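Local atomic coordinates of hypothetical protein, IPT/TIG domain protein (Bacteroides ovatus, PDB entry 4HW6), a protein that is of unknown function but, with an IPT/TIG domain joined to a six-bladed beta-propeller, may bind carbohydrate as an auxiliary nutrient-binding protein. Residues T378-G389 with L395-H403. Residues are numbered along the deposited sequence; the frame is centred on the assembly and turned at random.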
loop_
_atom_site.group_PDB
_atom_site.type_symbol
_atom_site.label_atom_id
_atom_site.label_comp_id
_atom_site.label_asym_id
_atom_site.label_seq_id
_atom_site.Cartn_x
_atom_site.Cartn_y
_atom_site.Cartn_z
ATOM N N THR A 378 -7.835 -2.016 13.631
ATOM C CA THR A 378 -8.227 -1.144 12.529
ATOM C C THR A 378 -7.148 -0.073 12.287
ATOM O O THR A 378 -6.747 0.619 13.202
ATOM C CB THR A 378 -9.620 -0.557 12.786
ATOM O OG1 THR A 378 -10.557 -1.656 12.824
ATOM C CG2 THR A 378 -10.020 0.435 11.651
ATOM N N TYR A 379 -6.631 -0.012 11.069
ATOM C CA TYR A 379 -5.578 0.937 10.727
ATOM C C TYR A 379 -6.114 2.291 10.259
ATOM O O TYR A 379 -5.571 3.339 10.668
ATOM C CB TYR A 379 -4.702 0.319 9.650
ATOM C CG TYR A 379 -3.515 1.112 9.153
ATOM C CD1 TYR A 379 -2.465 1.512 10.012
ATOM C CD2 TYR A 379 -3.399 1.415 7.811
ATOM C CE1 TYR A 379 -1.356 2.197 9.518
ATOM C CE2 TYR A 379 -2.302 2.099 7.315
ATOM C CZ TYR A 379 -1.298 2.498 8.157
ATOM O OH TYR A 379 -0.228 3.176 7.617
ATOM N N ALA A 380 -7.166 2.281 9.433
ATOM C CA ALA A 380 -7.717 3.514 8.869
ATOM C C ALA A 380 -9.208 3.398 8.562
ATOM O O ALA A 380 -9.680 2.322 8.168
ATOM C CB ALA A 380 -6.923 3.905 7.608
ATOM N N GLY A 381 -9.922 4.513 8.712
ATOM C CA GLY A 381 -11.342 4.605 8.360
ATOM C C GLY A 381 -12.224 4.807 9.561
ATOM O O GLY A 381 -11.746 4.769 10.701
ATOM N N ARG A 382 -13.508 5.037 9.288
ATOM C CA ARG A 382 -14.554 5.250 10.291
ATOM C C ARG A 382 -14.258 6.481 11.184
ATOM O O ARG A 382 -14.577 6.509 12.380
ATOM C CB ARG A 382 -14.772 3.981 11.119
ATOM C CG ARG A 382 -15.180 2.788 10.272
ATOM C CD ARG A 382 -15.323 1.551 11.116
ATOM N NE ARG A 382 -16.537 1.541 11.919
ATOM C CZ ARG A 382 -17.697 1.005 11.523
ATOM N NH1 ARG A 382 -17.827 0.519 10.296
ATOM N NH2 ARG A 382 -18.746 1.005 12.345
ATOM N N GLY A 383 -13.663 7.495 10.572
ATOM C CA GLY A 383 -13.415 8.768 11.242
ATOM C C GLY A 383 -14.663 9.614 11.400
ATOM O O GLY A 383 -15.735 9.279 10.893
ATOM N N ASN A 384 -14.540 10.712 12.138
ATOM C CA ASN A 384 -15.632 11.703 12.235
ATOM C C ASN A 384 -16.926 11.072 12.837
ATOM O O ASN A 384 -18.011 11.551 12.587
ATOM C CB ASN A 384 -15.917 12.337 10.831
ATOM C CG ASN A 384 -15.033 13.556 10.513
ATOM O OD1 ASN A 384 -14.023 13.478 9.766
ATOM N ND2 ASN A 384 -15.413 14.697 11.066
ATOM N N SER A 385 -16.791 9.998 13.622
ATOM C CA SER A 385 -17.931 9.244 14.201
ATOM C C SER A 385 -18.925 8.712 13.168
ATOM O O SER A 385 -20.127 8.599 13.446
ATOM C CB SER A 385 -18.678 10.086 15.251
ATOM O OG SER A 385 -17.768 10.720 16.127
ATOM N N ARG A 386 -18.415 8.376 11.985
ATOM C CA ARG A 386 -19.222 7.899 10.865
ATOM C C ARG A 386 -18.644 6.577 10.352
ATOM O O ARG A 386 -17.592 6.136 10.793
ATOM C CB ARG A 386 -19.263 8.960 9.778
ATOM C CG ARG A 386 -19.858 10.258 10.300
ATOM C CD ARG A 386 -19.792 11.399 9.315
ATOM N NE ARG A 386 -20.626 11.106 8.164
ATOM C CZ ARG A 386 -21.943 11.316 8.091
ATOM N NH1 ARG A 386 -22.613 11.849 9.115
ATOM N NH2 ARG A 386 -22.596 10.974 6.977
ATOM N N GLU A 387 -19.341 5.929 9.434
ATOM C CA GLU A 387 -18.922 4.606 8.962
ATOM C C GLU A 387 -18.272 4.745 7.612
ATOM O O GLU A 387 -17.117 4.359 7.425
ATOM C CB GLU A 387 -20.127 3.666 8.875
ATOM C CG GLU A 387 -20.750 3.381 10.233
ATOM C CD GLU A 387 -22.158 2.807 10.103
ATOM O OE1 GLU A 387 -22.295 1.669 9.613
ATOM O OE2 GLU A 387 -23.123 3.512 10.464
ATOM N N TRP A 388 -19.023 5.299 6.671
ATOM C CA TRP A 388 -18.544 5.484 5.294
ATOM C C TRP A 388 -18.642 6.934 4.872
ATOM O O TRP A 388 -19.407 7.735 5.429
ATOM C CB TRP A 388 -19.325 4.601 4.278
ATOM C CG TRP A 388 -20.843 4.810 4.282
ATOM C CD1 TRP A 388 -21.766 4.171 5.076
ATOM C CD2 TRP A 388 -21.580 5.709 3.466
ATOM N NE1 TRP A 388 -23.015 4.635 4.798
ATOM C CE2 TRP A 388 -22.932 5.568 3.805
ATOM C CE3 TRP A 388 -21.225 6.633 2.482
ATOM C CZ2 TRP A 388 -23.934 6.320 3.200
ATOM C CZ3 TRP A 388 -22.216 7.369 1.882
ATOM C CH2 TRP A 388 -23.558 7.210 2.253
ATOM N N GLY A 389 -17.864 7.261 3.847
ATOM C CA GLY A 389 -17.858 8.595 3.281
ATOM C C GLY A 389 -16.599 8.798 2.481
ATOM O O GLY A 389 -15.934 7.839 2.088
ATOM N N LEU A 395 -5.787 8.982 10.217
ATOM C CA LEU A 395 -6.272 7.633 9.871
ATOM C C LEU A 395 -7.566 7.219 10.545
ATOM O O LEU A 395 -8.432 6.628 9.894
ATOM C CB LEU A 395 -5.201 6.582 10.204
ATOM C CG LEU A 395 -3.882 6.708 9.451
ATOM C CD1 LEU A 395 -3.019 5.454 9.659
ATOM C CD2 LEU A 395 -4.082 6.958 7.969
ATOM N N ARG A 396 -7.669 7.479 11.848
ATOM C CA ARG A 396 -8.800 6.996 12.640
ATOM C C ARG A 396 -9.727 8.114 13.112
ATOM O O ARG A 396 -10.914 7.885 13.310
ATOM C CB ARG A 396 -8.298 6.183 13.843
ATOM C CG ARG A 396 -7.578 4.864 13.509
ATOM C CD ARG A 396 -8.490 3.807 12.966
ATOM N NE ARG A 396 -9.612 3.555 13.869
ATOM C CZ ARG A 396 -9.600 2.739 14.918
ATOM N NH1 ARG A 396 -8.505 2.054 15.277
ATOM N NH2 ARG A 396 -10.717 2.622 15.627
ATOM N N SER A 397 -9.212 9.320 13.290
ATOM C CA SER A 397 -10.062 10.406 13.818
ATOM C C SER A 397 -10.872 11.088 12.724
ATOM O O SER A 397 -11.945 11.634 12.995
ATOM C CB SER A 397 -9.226 11.432 14.587
ATOM O OG SER A 397 -8.254 12.035 13.754
ATOM N N GLN A 398 -10.393 11.035 11.492
ATOM C CA GLN A 398 -10.973 11.829 10.389
ATOM C C GLN A 398 -11.360 11.044 9.137
ATOM O O GLN A 398 -12.439 11.267 8.561
ATOM C CB GLN A 398 -10.007 12.944 9.984
ATOM C CG GLN A 398 -9.718 13.944 11.096
ATOM C CD GLN A 398 -8.754 15.049 10.678
ATOM O OE1 GLN A 398 -7.829 14.818 9.887
ATOM N NE2 GLN A 398 -8.966 16.254 11.200
ATOM N N ALA A 399 -10.479 10.166 8.691
ATOM C CA ALA A 399 -10.600 9.587 7.368
ATOM C C ALA A 399 -11.815 8.683 7.236
ATOM O O ALA A 399 -12.162 7.919 8.169
ATOM C CB ALA A 399 -9.363 8.814 7.000
ATOM N N LEU A 400 -12.423 8.763 6.049
ATOM C CA LEU A 400 -13.565 7.941 5.654
ATOM C C LEU A 400 -13.353 7.396 4.253
ATOM O O LEU A 400 -12.898 8.117 3.341
ATOM C CB LEU A 400 -14.875 8.739 5.697
ATOM C CG LEU A 400 -15.396 9.031 7.096
ATOM C CD1 LEU A 400 -16.481 10.114 7.070
ATOM C CD2 LEU A 400 -15.900 7.748 7.788
ATOM N N PHE A 401 -13.699 6.125 4.104
ATOM C CA PHE A 401 -13.688 5.428 2.842
ATOM C C PHE A 401 -15.117 4.998 2.532
ATOM O O PHE A 401 -16.001 5.045 3.384
ATOM C CB PHE A 401 -12.886 4.139 2.928
ATOM C CG PHE A 401 -11.418 4.333 3.269
ATOM C CD1 PHE A 401 -10.514 4.718 2.297
ATOM C CD2 PHE A 401 -10.956 4.078 4.547
ATOM C CE1 PHE A 401 -9.160 4.871 2.601
ATOM C CE2 PHE A 401 -9.612 4.224 4.852
ATOM C CZ PHE A 401 -8.717 4.624 3.874
ATOM N N ASN A 402 -15.307 4.481 1.333
ATOM C CA ASN A 402 -16.623 3.928 0.944
ATOM C C ASN A 402 -16.371 2.717 0.076
ATOM O O ASN A 402 -16.111 2.845 -1.135
ATOM C CB ASN A 402 -17.477 4.968 0.201
ATOM C CG ASN A 402 -18.917 4.538 0.035
ATOM O OD1 ASN A 402 -19.262 3.373 0.303
ATOM N ND2 ASN A 402 -19.787 5.488 -0.372
ATOM N N HIS A 403 -16.435 1.557 0.713
ATOM C CA HIS A 403 -16.116 0.264 0.100
ATOM C C HIS A 403 -14.664 0.166 -0.366
ATOM O O HIS A 403 -14.361 -0.111 -1.533
ATOM C CB HIS A 403 -17.125 -0.066 -0.998
ATOM C CG HIS A 403 -18.486 -0.334 -0.469
ATOM N ND1 HIS A 403 -19.631 0.037 -1.136
ATOM C CD2 HIS A 403 -18.896 -0.954 0.665
ATOM C CE1 HIS A 403 -20.688 -0.333 -0.426
ATOM N NE2 HIS A 403 -20.271 -0.950 0.663
HETATM O O HOH W 1 -7.773 -0.990 16.425
HETATM O O HOH W 2 -11.711 5.156 13.394
HETATM O O HOH W 3 -14.483 4.732 6.607
#
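Four backbone hydrogen bonds join the loop that follows Tyr379 and Ala380 to residues 395-403, all donated by 378-389. The straightest runs from Gly381 N to Leu395 O (2.8 Å, 170° at the hydrogen); Gly383 N binds Ala399 O, Asn384 N binds Ser397 O, and Gly389 N binds Phe401 O (2.9 Å). Water adds further bridges: one molecule accepts from Arg382 N and Phe401 N while donating to Glu387 O, and another accepts from Arg396 NE in the plane of the guanidinium and lies 2.7 Å from Gly381 O, linking the two segments. Bent at chi2 (-70°) and chi3 (-55°), the Arg396 chain crosses Thr378 at about a right angle; Thr378 CB lies against one guanidinium face, and NH1 makes a weak bond to Thr378 O (3.1 Å). Among apolar contacts, Leu395 CD1 sits over one face of the Tyr379 ring, 3.8 Å from its centroid, a CH-pi contact. Ala380 CB meets Phe401 CE2 at 3.9 Å. The methyl Leu400 CD2 rests against the backbone, 3.5 Å from Gly383 O. Tyr379 and Ala380 form a classic bulge opposite Val367, and the whole illustrates an inter-blade connection of a beta-propeller, packed against the connection leading into strand 404-410 of the neighbouring blade.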